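Local coordinates for NTD biosynthesis operon protein NtdA (Bacillus subtilis subsp. subtilis, PDB 4K2M), which uses pyridoxal phosphate to catalyse the reversible transamination between 3-dehydro-glucose 6-phosphate and glutamate, yielding kanosamine 6-phosphate for antibiotic biosynthesis, at residues K118-A123 against E266-C271; G102-Q107 against I304-M309; T91-T96 against M297-A302; I195-L200 against Q208-I213. One frame throughout, in Å; residues are numbered along the deposited sequence. Where two conformers were deposited one is given.

Interaction 1 (K118-A123 against E266-C271)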
# COMPACT_ATOMS: atom_id res chain seq x y z
N LYS A 118 -12.49 -14.84 14.26
CA LYS A 118 -11.14 -14.72 14.79
C LYS A 118 -11.13 -13.48 15.67
O LYS A 118 -11.74 -12.47 15.31
CB LYS A 118 -10.13 -14.56 13.64
CG LYS A 118 -9.82 -15.86 12.89
CD LYS A 118 -8.97 -16.77 13.77
CE LYS A 118 -8.75 -18.13 13.12
NZ LYS A 118 -7.86 -19.00 13.97
N ARG A 119 -10.45 -13.56 16.80
CA ARG A 119 -10.54 -12.50 17.80
C ARG A 119 -9.88 -11.20 17.32
O ARG A 119 -10.36 -10.11 17.62
CB ARG A 119 -9.92 -12.94 19.12
CG ARG A 119 -10.57 -14.18 19.73
CD ARG A 119 -9.81 -14.64 20.97
NE ARG A 119 -9.71 -13.55 21.94
CZ ARG A 119 -8.96 -13.57 23.03
NH1 ARG A 119 -8.21 -14.63 23.31
NH2 ARG A 119 -8.94 -12.52 23.84
N TYR A 120 -8.78 -11.32 16.57
CA TYR A 120 -8.01 -10.16 16.15
C TYR A 120 -7.79 -10.15 14.66
O TYR A 120 -7.38 -11.14 14.08
CB TYR A 120 -6.65 -10.17 16.86
CG TYR A 120 -6.78 -10.26 18.35
CD1 TYR A 120 -7.17 -9.15 19.09
CD2 TYR A 120 -6.54 -11.46 19.02
CE1 TYR A 120 -7.31 -9.22 20.46
CE2 TYR A 120 -6.69 -11.54 20.39
CZ TYR A 120 -7.07 -10.42 21.10
OH TYR A 120 -7.21 -10.49 22.47
N VAL A 121 -8.06 -9.01 14.05
CA VAL A 121 -7.82 -8.83 12.62
C VAL A 121 -7.02 -7.55 12.46
O VAL A 121 -7.38 -6.51 13.01
CB VAL A 121 -9.14 -8.73 11.83
CG1 VAL A 121 -8.87 -8.35 10.37
CG2 VAL A 121 -9.87 -10.07 11.89
N ILE A 122 -5.92 -7.66 11.74
CA ILE A 122 -5.06 -6.52 11.47
C ILE A 122 -5.10 -6.31 9.96
O ILE A 122 -4.60 -7.15 9.20
CB ILE A 122 -3.61 -6.80 11.90
CG1 ILE A 122 -3.53 -7.10 13.39
CG2 ILE A 122 -2.73 -5.61 11.56
CD1 ILE A 122 -3.59 -8.61 13.77
N ALA A 123 -5.73 -5.21 9.53
CA ALA A 123 -5.87 -4.93 8.11
C ALA A 123 -4.56 -4.33 7.58
O ALA A 123 -3.99 -3.42 8.19
CB ALA A 123 -7.04 -3.98 7.86
N GLU A 266 -1.06 -11.87 21.97
CA GLU A 266 0.32 -11.41 21.88
C GLU A 266 0.77 -11.39 20.42
O GLU A 266 1.53 -10.51 20.00
CB GLU A 266 1.28 -12.28 22.69
CG GLU A 266 1.11 -12.17 24.21
CD GLU A 266 1.62 -10.86 24.79
OE1 GLU A 266 2.26 -10.07 24.06
OE2 GLU A 266 1.37 -10.63 26.00
N LEU A 267 0.31 -12.37 19.66
CA LEU A 267 0.67 -12.44 18.25
C LEU A 267 0.05 -11.27 17.49
O LEU A 267 0.71 -10.63 16.67
CB LEU A 267 0.24 -13.79 17.65
CG LEU A 267 0.65 -14.13 16.24
CD1 LEU A 267 2.16 -13.99 16.06
CD2 LEU A 267 0.18 -15.57 15.93
N ALA A 268 -1.21 -10.96 17.79
CA ALA A 268 -1.87 -9.80 17.22
C ALA A 268 -1.12 -8.50 17.49
O ALA A 268 -0.95 -7.66 16.61
CB ALA A 268 -3.30 -9.69 17.72
N LYS A 269 -0.66 -8.33 18.73
CA LYS A 269 0.07 -7.14 19.10
C LYS A 269 1.35 -7.01 18.28
O LYS A 269 1.70 -5.92 17.78
CB LYS A 269 0.39 -7.15 20.60
CG LYS A 269 1.36 -6.05 21.02
CD LYS A 269 1.33 -5.82 22.52
CE LYS A 269 1.39 -7.13 23.28
NZ LYS A 269 1.97 -7.00 24.65
N LYS A 270 2.05 -8.13 18.10
CA LYS A 270 3.26 -8.11 17.31
C LYS A 270 2.95 -7.78 15.85
O LYS A 270 3.72 -7.08 15.19
CB LYS A 270 4.02 -9.44 17.44
CG LYS A 270 4.68 -9.65 18.80
CD LYS A 270 5.34 -11.04 18.89
CE LYS A 270 6.11 -11.23 20.20
NZ LYS A 270 5.23 -11.58 21.35
N CYS A 271 1.84 -8.28 15.34
CA CYS A 271 1.43 -7.94 13.97
C CYS A 271 1.19 -6.44 13.82
O CYS A 271 1.59 -5.84 12.83
CB CYS A 271 0.17 -8.69 13.55
SG CYS A 271 0.42 -10.45 13.29

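Interaction 2 (G102-Q107 against I304-M309)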
# COMPACT_ATOMS: atom_id res chain seq x y z
N GLY A 102 -7.68 6.17 10.36
CA GLY A 102 -9.07 6.61 10.46
C GLY A 102 -10.02 5.59 11.04
O GLY A 102 -9.66 4.43 11.25
N PRO A 103 -11.26 6.01 11.28
CA PRO A 103 -12.25 5.19 11.99
C PRO A 103 -12.78 4.00 11.21
O PRO A 103 -13.22 3.03 11.85
CB PRO A 103 -13.40 6.18 12.27
CG PRO A 103 -13.26 7.21 11.17
CD PRO A 103 -11.78 7.36 10.98
N TYR A 104 -12.77 4.05 9.88
CA TYR A 104 -13.29 2.93 9.09
C TYR A 104 -12.40 1.69 9.21
O TYR A 104 -12.90 0.56 9.11
CB TYR A 104 -13.48 3.33 7.63
CG TYR A 104 -14.58 4.35 7.40
CD1 TYR A 104 -15.89 3.95 7.24
CD2 TYR A 104 -14.29 5.71 7.32
CE1 TYR A 104 -16.90 4.87 7.01
CE2 TYR A 104 -15.28 6.64 7.10
CZ TYR A 104 -16.59 6.21 6.95
OH TYR A 104 -17.59 7.14 6.72
N LEU A 105 -11.10 1.89 9.44
CA LEU A 105 -10.18 0.78 9.68
C LEU A 105 -10.67 -0.14 10.79
O LEU A 105 -10.82 -1.34 10.57
CB LEU A 105 -8.77 1.30 10.02
CG LEU A 105 -7.81 1.45 8.86
CD1 LEU A 105 -6.46 1.98 9.35
CD2 LEU A 105 -7.66 0.10 8.15
N GLU A 106 -10.92 0.41 11.97
CA GLU A 106 -11.36 -0.40 13.11
C GLU A 106 -12.69 -1.10 12.83
O GLU A 106 -12.89 -2.26 13.24
CB GLU A 106 -11.49 0.46 14.37
CG GLU A 106 -11.43 -0.34 15.67
CD GLU A 106 -12.10 0.38 16.84
OE1 GLU A 106 -11.74 1.55 17.11
OE2 GLU A 106 -13.00 -0.22 17.46
N GLN A 107 -13.61 -0.40 12.17
CA GLN A 107 -14.91 -0.98 11.86
C GLN A 107 -14.77 -2.13 10.87
O GLN A 107 -15.45 -3.15 10.98
CB GLN A 107 -15.87 0.07 11.28
CG GLN A 107 -17.26 -0.46 10.95
CD GLN A 107 -18.10 -0.77 12.18
OE1 GLN A 107 -17.77 -0.34 13.29
NE2 GLN A 107 -19.18 -1.52 11.99
N ILE A 304 -14.29 1.75 1.52
CA ILE A 304 -14.74 1.12 0.28
C ILE A 304 -15.05 -0.36 0.54
O ILE A 304 -16.02 -0.90 0.02
CB ILE A 304 -13.65 1.25 -0.81
CG1 ILE A 304 -13.63 2.69 -1.34
CG2 ILE A 304 -13.92 0.29 -1.98
CD1 ILE A 304 -12.47 2.95 -2.30
N GLY A 305 -14.20 -0.99 1.34
CA GLY A 305 -14.38 -2.40 1.68
C GLY A 305 -15.69 -2.66 2.38
O GLY A 305 -16.34 -3.69 2.15
N LEU A 306 -16.10 -1.72 3.23
CA LEU A 306 -17.35 -1.89 3.97
C LEU A 306 -18.53 -1.82 3.01
O LEU A 306 -19.61 -2.33 3.31
CB LEU A 306 -17.46 -0.84 5.08
CG LEU A 306 -16.51 -1.14 6.23
CD1 LEU A 306 -16.32 0.07 7.14
CD2 LEU A 306 -17.03 -2.33 7.04
N GLU A 307 -18.34 -1.19 1.85
CA GLU A 307 -19.40 -1.19 0.83
C GLU A 307 -19.34 -2.45 -0.01
O GLU A 307 -20.36 -3.12 -0.21
CB GLU A 307 -19.29 0.03 -0.09
CG GLU A 307 -19.58 1.35 0.57
CD GLU A 307 -20.91 1.35 1.31
OE1 GLU A 307 -21.91 0.86 0.74
OE2 GLU A 307 -20.94 1.82 2.46
N ARG A 308 -18.16 -2.78 -0.52
CA ARG A 308 -18.08 -3.90 -1.46
C ARG A 308 -18.36 -5.22 -0.78
O ARG A 308 -18.79 -6.17 -1.43
CB ARG A 308 -16.72 -3.91 -2.19
CG ARG A 308 -16.50 -2.64 -3.03
CD ARG A 308 -15.38 -2.82 -4.06
NE ARG A 308 -15.82 -3.71 -5.13
CZ ARG A 308 -15.05 -4.21 -6.09
NH1 ARG A 308 -13.75 -3.91 -6.16
NH2 ARG A 308 -15.61 -4.99 -7.01
N MET A 309 -18.14 -5.29 0.53
CA MET A 309 -18.36 -6.52 1.28
C MET A 309 -19.83 -6.91 1.28
O MET A 309 -20.15 -8.08 1.49
CB MET A 309 -17.88 -6.38 2.72
CG MET A 309 -17.57 -7.71 3.41
SD MET A 309 -16.73 -7.45 5.00
CE MET A 309 -16.94 -5.68 5.09

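Interaction 3 (T91-T96 against M297-A302)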
# COMPACT_ATOMS: atom_id res chain seq x y z
N THR A 91 -18.07 10.43 -0.89
CA THR A 91 -18.60 11.77 -0.72
C THR A 91 -18.56 12.17 0.76
O THR A 91 -18.39 13.35 1.10
CB THR A 91 -20.04 11.85 -1.25
OG1 THR A 91 -20.02 11.62 -2.67
CG2 THR A 91 -20.63 13.23 -1.00
N GLU A 92 -18.69 11.19 1.64
CA GLU A 92 -18.60 11.41 3.09
C GLU A 92 -17.17 11.31 3.62
O GLU A 92 -16.79 12.05 4.54
CB GLU A 92 -19.47 10.40 3.84
CG GLU A 92 -20.89 10.29 3.32
CD GLU A 92 -21.67 9.18 4.02
OE1 GLU A 92 -21.11 8.57 4.96
OE2 GLU A 92 -22.83 8.93 3.63
N VAL A 93 -16.38 10.39 3.07
CA VAL A 93 -15.03 10.19 3.61
C VAL A 93 -14.06 11.29 3.18
O VAL A 93 -13.26 11.77 3.99
CB VAL A 93 -14.45 8.81 3.24
CG1 VAL A 93 -13.02 8.69 3.74
CG2 VAL A 93 -15.29 7.71 3.85
N LEU A 94 -14.12 11.69 1.91
CA LEU A 94 -13.15 12.64 1.37
C LEU A 94 -13.01 13.94 2.18
O LEU A 94 -11.87 14.35 2.46
CB LEU A 94 -13.37 12.90 -0.13
CG LEU A 94 -12.98 11.75 -1.06
CD1 LEU A 94 -13.46 12.00 -2.49
CD2 LEU A 94 -11.47 11.49 -1.04
N PRO A 95 -14.14 14.56 2.57
CA PRO A 95 -14.02 15.83 3.32
C PRO A 95 -13.49 15.64 4.73
O PRO A 95 -13.15 16.64 5.37
CB PRO A 95 -15.48 16.32 3.41
CG PRO A 95 -16.21 15.60 2.33
CD PRO A 95 -15.55 14.27 2.22
N THR A 96 -13.43 14.41 5.23
CA THR A 96 -12.87 14.17 6.56
C THR A 96 -11.37 14.32 6.56
O THR A 96 -10.76 14.56 7.61
CB THR A 96 -13.19 12.77 7.13
OG1 THR A 96 -12.47 11.77 6.40
CG2 THR A 96 -14.69 12.50 7.08
N MET A 297 -3.67 -1.12 6.25
CA MET A 297 -4.63 -0.76 5.19
C MET A 297 -4.98 0.72 5.33
O MET A 297 -4.95 1.26 6.44
CB MET A 297 -5.89 -1.61 5.34
CG MET A 297 -6.98 -1.34 4.33
SD MET A 297 -8.27 -2.57 4.60
CE MET A 297 -9.30 -2.33 3.17
N ASP A 298 -5.29 1.38 4.22
CA ASP A 298 -5.75 2.76 4.25
C ASP A 298 -7.22 2.86 4.68
O ASP A 298 -8.04 2.04 4.27
CB ASP A 298 -5.61 3.39 2.86
CG ASP A 298 -4.17 3.69 2.51
OD1 ASP A 298 -3.36 3.84 3.45
OD2 ASP A 298 -3.86 3.77 1.30
N ASN A 299 -7.53 3.87 5.48
CA ASN A 299 -8.90 4.17 5.90
C ASN A 299 -9.84 4.31 4.71
O ASN A 299 -10.98 3.85 4.74
CB ASN A 299 -8.90 5.47 6.73
CG ASN A 299 -10.26 5.77 7.35
OD1 ASN A 299 -10.77 5.00 8.16
ND2 ASN A 299 -10.83 6.93 7.00
N LEU A 300 -9.36 4.95 3.64
CA LEU A 300 -10.20 5.13 2.46
C LEU A 300 -10.60 3.77 1.90
O LEU A 300 -11.77 3.55 1.56
CB LEU A 300 -9.49 5.97 1.39
CG LEU A 300 -10.34 6.26 0.15
CD1 LEU A 300 -10.60 7.74 0.01
CD2 LEU A 300 -9.68 5.74 -1.13
N GLN A 301 -9.65 2.84 1.84
CA GLN A 301 -9.96 1.51 1.31
C GLN A 301 -10.85 0.71 2.24
O GLN A 301 -11.66 -0.10 1.78
CB GLN A 301 -8.68 0.71 1.02
CG GLN A 301 -7.82 1.26 -0.12
CD GLN A 301 -8.56 1.38 -1.45
OE1 GLN A 301 -9.54 0.68 -1.72
NE2 GLN A 301 -8.10 2.30 -2.30
N ALA A 302 -10.70 0.90 3.54
CA ALA A 302 -11.59 0.23 4.50
C ALA A 302 -13.02 0.73 4.33
O ALA A 302 -13.97 -0.05 4.43
CB ALA A 302 -11.09 0.43 5.95
O HOH W 1 -12.87 8.97 7.90

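Interaction 4 (I195-L200 against Q208-I213)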
# COMPACT_ATOMS: atom_id res chain seq x y z
N ILE A 195 4.97 -24.00 8.45
CA ILE A 195 4.31 -24.54 7.27
C ILE A 195 3.40 -23.45 6.73
O ILE A 195 2.64 -22.84 7.49
CB ILE A 195 3.43 -25.75 7.60
CG1 ILE A 195 4.22 -26.81 8.38
CG2 ILE A 195 2.91 -26.37 6.32
CD1 ILE A 195 3.37 -28.05 8.74
N LEU A 196 3.46 -23.21 5.42
CA LEU A 196 2.67 -22.14 4.77
C LEU A 196 1.84 -22.76 3.66
O LEU A 196 2.20 -22.70 2.48
CB LEU A 196 3.63 -21.08 4.20
CG LEU A 196 3.17 -19.63 3.99
CD1 LEU A 196 4.27 -18.83 3.30
CD2 LEU A 196 1.88 -19.54 3.23
N PRO A 197 0.71 -23.36 4.02
CA PRO A 197 -0.20 -23.90 3.01
C PRO A 197 -0.89 -22.77 2.26
O PRO A 197 -1.15 -21.71 2.84
CB PRO A 197 -1.24 -24.68 3.83
CG PRO A 197 -1.21 -24.05 5.19
CD PRO A 197 0.20 -23.56 5.40
N VAL A 198 -1.19 -23.01 0.99
CA VAL A 198 -1.93 -22.04 0.20
C VAL A 198 -3.26 -22.63 -0.23
O VAL A 198 -3.32 -23.76 -0.74
CB VAL A 198 -1.14 -21.67 -1.06
CG1 VAL A 198 -1.92 -20.64 -1.89
CG2 VAL A 198 0.24 -21.14 -0.69
N HIS A 199 -4.34 -21.89 -0.03
CA HIS A 199 -5.64 -22.40 -0.45
C HIS A 199 -5.84 -22.00 -1.90
O HIS A 199 -6.58 -21.07 -2.22
CB HIS A 199 -6.76 -21.89 0.46
CG HIS A 199 -6.50 -22.20 1.90
ND1 HIS A 199 -5.93 -23.39 2.30
CD2 HIS A 199 -6.66 -21.46 3.02
CE1 HIS A 199 -5.76 -23.37 3.61
NE2 HIS A 199 -6.19 -22.22 4.07
N LEU A 200 -5.11 -22.69 -2.77
CA LEU A 200 -4.95 -22.24 -4.15
C LEU A 200 -6.23 -22.39 -4.95
O LEU A 200 -6.92 -23.41 -4.87
CB LEU A 200 -3.84 -23.06 -4.82
CG LEU A 200 -3.34 -22.49 -6.15
CD1 LEU A 200 -2.79 -21.06 -5.98
CD2 LEU A 200 -2.24 -23.42 -6.68
N GLN A 208 -6.47 -29.93 8.81
CA GLN A 208 -6.39 -30.79 10.00
C GLN A 208 -5.14 -31.67 9.99
O GLN A 208 -4.44 -31.81 11.01
CB GLN A 208 -7.66 -31.65 10.16
CG GLN A 208 -7.64 -32.50 11.43
CD GLN A 208 -8.95 -33.24 11.66
OE1 GLN A 208 -9.73 -33.47 10.74
NE2 GLN A 208 -9.21 -33.60 12.92
N HIS A 209 -4.83 -32.23 8.83
CA HIS A 209 -3.66 -33.10 8.68
C HIS A 209 -2.39 -32.25 8.81
O HIS A 209 -1.45 -32.63 9.50
CB HIS A 209 -3.75 -33.83 7.34
CG HIS A 209 -2.75 -34.92 7.17
ND1 HIS A 209 -1.73 -35.16 8.08
CD2 HIS A 209 -2.60 -35.84 6.19
CE1 HIS A 209 -1.00 -36.18 7.66
NE2 HIS A 209 -1.50 -36.61 6.51
N ILE A 210 -2.38 -31.09 8.18
CA ILE A 210 -1.26 -30.16 8.33
C ILE A 210 -1.03 -29.79 9.80
O ILE A 210 0.10 -29.78 10.26
CB ILE A 210 -1.47 -28.90 7.43
CG1 ILE A 210 -1.42 -29.30 5.95
CG2 ILE A 210 -0.40 -27.84 7.74
CD1 ILE A 210 -1.78 -28.17 4.97
N ARG A 211 -2.10 -29.51 10.54
CA ARG A 211 -1.98 -29.15 11.95
C ARG A 211 -1.44 -30.33 12.78
O ARG A 211 -0.66 -30.14 13.72
CB ARG A 211 -3.34 -28.65 12.49
CG ARG A 211 -3.46 -28.50 14.02
CD ARG A 211 -2.29 -27.75 14.62
NE ARG A 211 -2.25 -26.35 14.24
CZ ARG A 211 -1.31 -25.50 14.62
NH1 ARG A 211 -0.30 -25.91 15.38
NH2 ARG A 211 -1.36 -24.24 14.24
N GLN A 212 -1.84 -31.54 12.44
CA GLN A 212 -1.30 -32.70 13.15
C GLN A 212 0.22 -32.78 12.99
O GLN A 212 0.93 -33.05 13.96
CB GLN A 212 -1.95 -33.99 12.67
CG GLN A 212 -3.37 -34.16 13.17
CD GLN A 212 -4.10 -35.28 12.45
OE1 GLN A 212 -3.53 -35.96 11.60
NE2 GLN A 212 -5.38 -35.46 12.80
N ILE A 213 0.71 -32.56 11.78
CA ILE A 213 2.15 -32.54 11.54
C ILE A 213 2.82 -31.39 12.28
O ILE A 213 3.85 -31.56 12.93
CB ILE A 213 2.49 -32.47 10.05
CG1 ILE A 213 1.94 -33.72 9.36
CG2 ILE A 213 4.00 -32.37 9.84
CD1 ILE A 213 1.95 -33.65 7.85

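Interaction 1 (K118-A123 against E266-C271)
I122 reaches from its strand to A268 and C271, two residues one turn apart on the facing side of helix 265-275. Its CB bond is directed at the helix, and CG1 lies anti to the carbonyl carbon (chi1 -60°), which carries the longer branch along the helix. CG1 first meets CB of C271 at 4.0 Å. Beyond it, CD1 settles against CB of C271 at 3.8 Å and against the carbonyl O and CB of A268, at 4.0 and 4.1 Å. The chain is twisted to chi2 93°, well off a staggered position, consistent with a slightly strained fit. Isoleucine suits the place because its ethyl arm spans from the strand to both helix residues.

Y120, two residues earlier and on the same side of the strand, meets the helix with the base of its side chain. Its CB comes to 3.5 Å from CB of A268, while the ring stands obliquely to that methyl, with CG at 3.6 Å. Alanine suits this place because its single methyl lets strand and helix come close.

The axes of strand 120-123 and helix 266-271 run nearly parallel, 10° apart and 8.9 Å at closest approach. The strand is an edge of the seven-stranded mixed sheet, bonded to strand 258-262, which leads directly into this helix; A268 and C271 also pack on that strand, and A137 of helix 127-137 touches C271.

Interaction 2 (G102-Q107 against I304-M309)
The Y104 ring receives L306 at its edge: the methyl CD1 of L306 lies in the ring plane, 3.9 Å from CD1 of Y104. V93 of helix 80-93 touches the ring near its rim. This is helix-to-helix packing between 103-116 and 299-308 in an enzyme of the aspartate aminotransferase fold. Tyrosine is apt here because its broad ring can offer an edge to L306 and still touch V93, A302 and A303.

L306 carries the other half of the contact with one branch. Its chi1 of -73° directs CG toward helix 103-116, and the extended chi2 of 164° carries CD1 on to Y104 and Q107. The aliphatic part of Q107 passes the leucine at about a right angle, with CG 4.0 Å from CD1 of L306; Q107 adopts two conformations, so this touch is the less certain one. L306 also packs on F108 and V111, further along helix 103-116. R308 turns elsewhere, to a salt bridge with E82 and to F99 of the second subunit. In the helix itself, the carbonyl O of I304 accepts twice, from N of R308 at 2.9 Å and from N of E307 at 3.0 Å.

Interaction 3 (T91-T96 against M297-A302)
V93 and L94, where helix 80-93 gives out, lie against N299 and L300 in the first turn of helix 299-308, and the CA atoms of V93 and L300 are 7.1 Å apart. Residues 94-96 keep helical backbone angles without the regular bonds. Instead the carbonyl O of V93 accepts from T96 twice: from its N at 2.9 Å and, in the carbonyl plane at a C=O...O angle of 146°, from OG1 at an unusually short 2.5 Å. Threonine fits this spot because its hydroxyl can turn back on its own chain.

That hydroxyl also bonds N of K98 and begins a polar bridge: a water donates to it and accepts from ND2 of N299, which the carbonyl of K98 holds as well. The apolar part is the two leucines, which meet through their terminal methyls, CD2 of L94 being 4.0 Å from CD1 of L300. V93 makes a loose van der Waals contact with N299.

The contact lies at the dimer interface, where L94 packs on I86 and D298 forms a salt bridge with K256, both of the second subunit. Substrate-binding T100 is about 6 Å from N299, side chain to side chain, and Y104 of helix 103-116 touches V93.

Interaction 4 (I195-L200 against Q208-I213)
I210 presents both of its branches to the end of strand 192-195 and the loop after it; the side-chain contacts are apolar and turn on this one residue. Its CG2 methyl, anti to the backbone N, meets I195, with 3.9 Å to CG2 and an equal 3.9 Å to CD1 of I195. The longer branch goes the other way along the loop: CG1 is anti to the carbonyl carbon (chi1 -66°), and CD1 rests on the P197 ring, 3.7 Å from its CB and 4.2 Å from its CG. Beta-branched isoleucine suits the place because it offers two separate methyls to two partners. The proline gives a compact hydrocarbon surface on a rigid backbone. CD1 of I195 also passes 4.0 Å from the carbonyl O of I210, a packing contact alone.

The hydrogen bonding lies around this apolar patch. H199 is the centre of an inverse gamma turn, closed by a weak bond from N of L200 to O of V198. Its imidazole is tied on both sides, ND1 with S205 and NE2 with E223. On the helix, R211 points away from the loop and forms a salt bridge with D239.

Strand, loop and helix here belong to a beta-alpha-beta crossover, since helix 207-217 leads on to strand 220-224, the parallel neighbour of strand 192-195. V198 touches the bound adduct of cofactor and product. With the side chains meeting through methyl and ring carbons, the contact supplies close, undirected packing; the course of the loop toward the ligand is then probably fixed by the surrounding hydrogen bonds, such as those of H199.

Interactions 2 and 3 lie side by side, with centres about 8 Å apart, and share helix 299-308. Their segments alternate along the chain (91-96, 102-107, 297-302, 304-309), so helices 80-93 and 103-116 both pack on that later helix. Interaction 1 is about 17 Å from interaction 2, centre to centre, and joins it where A123 packs on L105. It adjoins interaction 3 through A123 O and M297 N, 3.0 Å apart and probably hydrogen-bonded. Interactions 1, 2 and 3 thus form one connected group. Interaction 4, formed by sequence-close segments between those of interaction 1, stands apart in the same seven-stranded sheet domain, about 36 Å from interaction 3, centre to centre, with V198 touching the ligand.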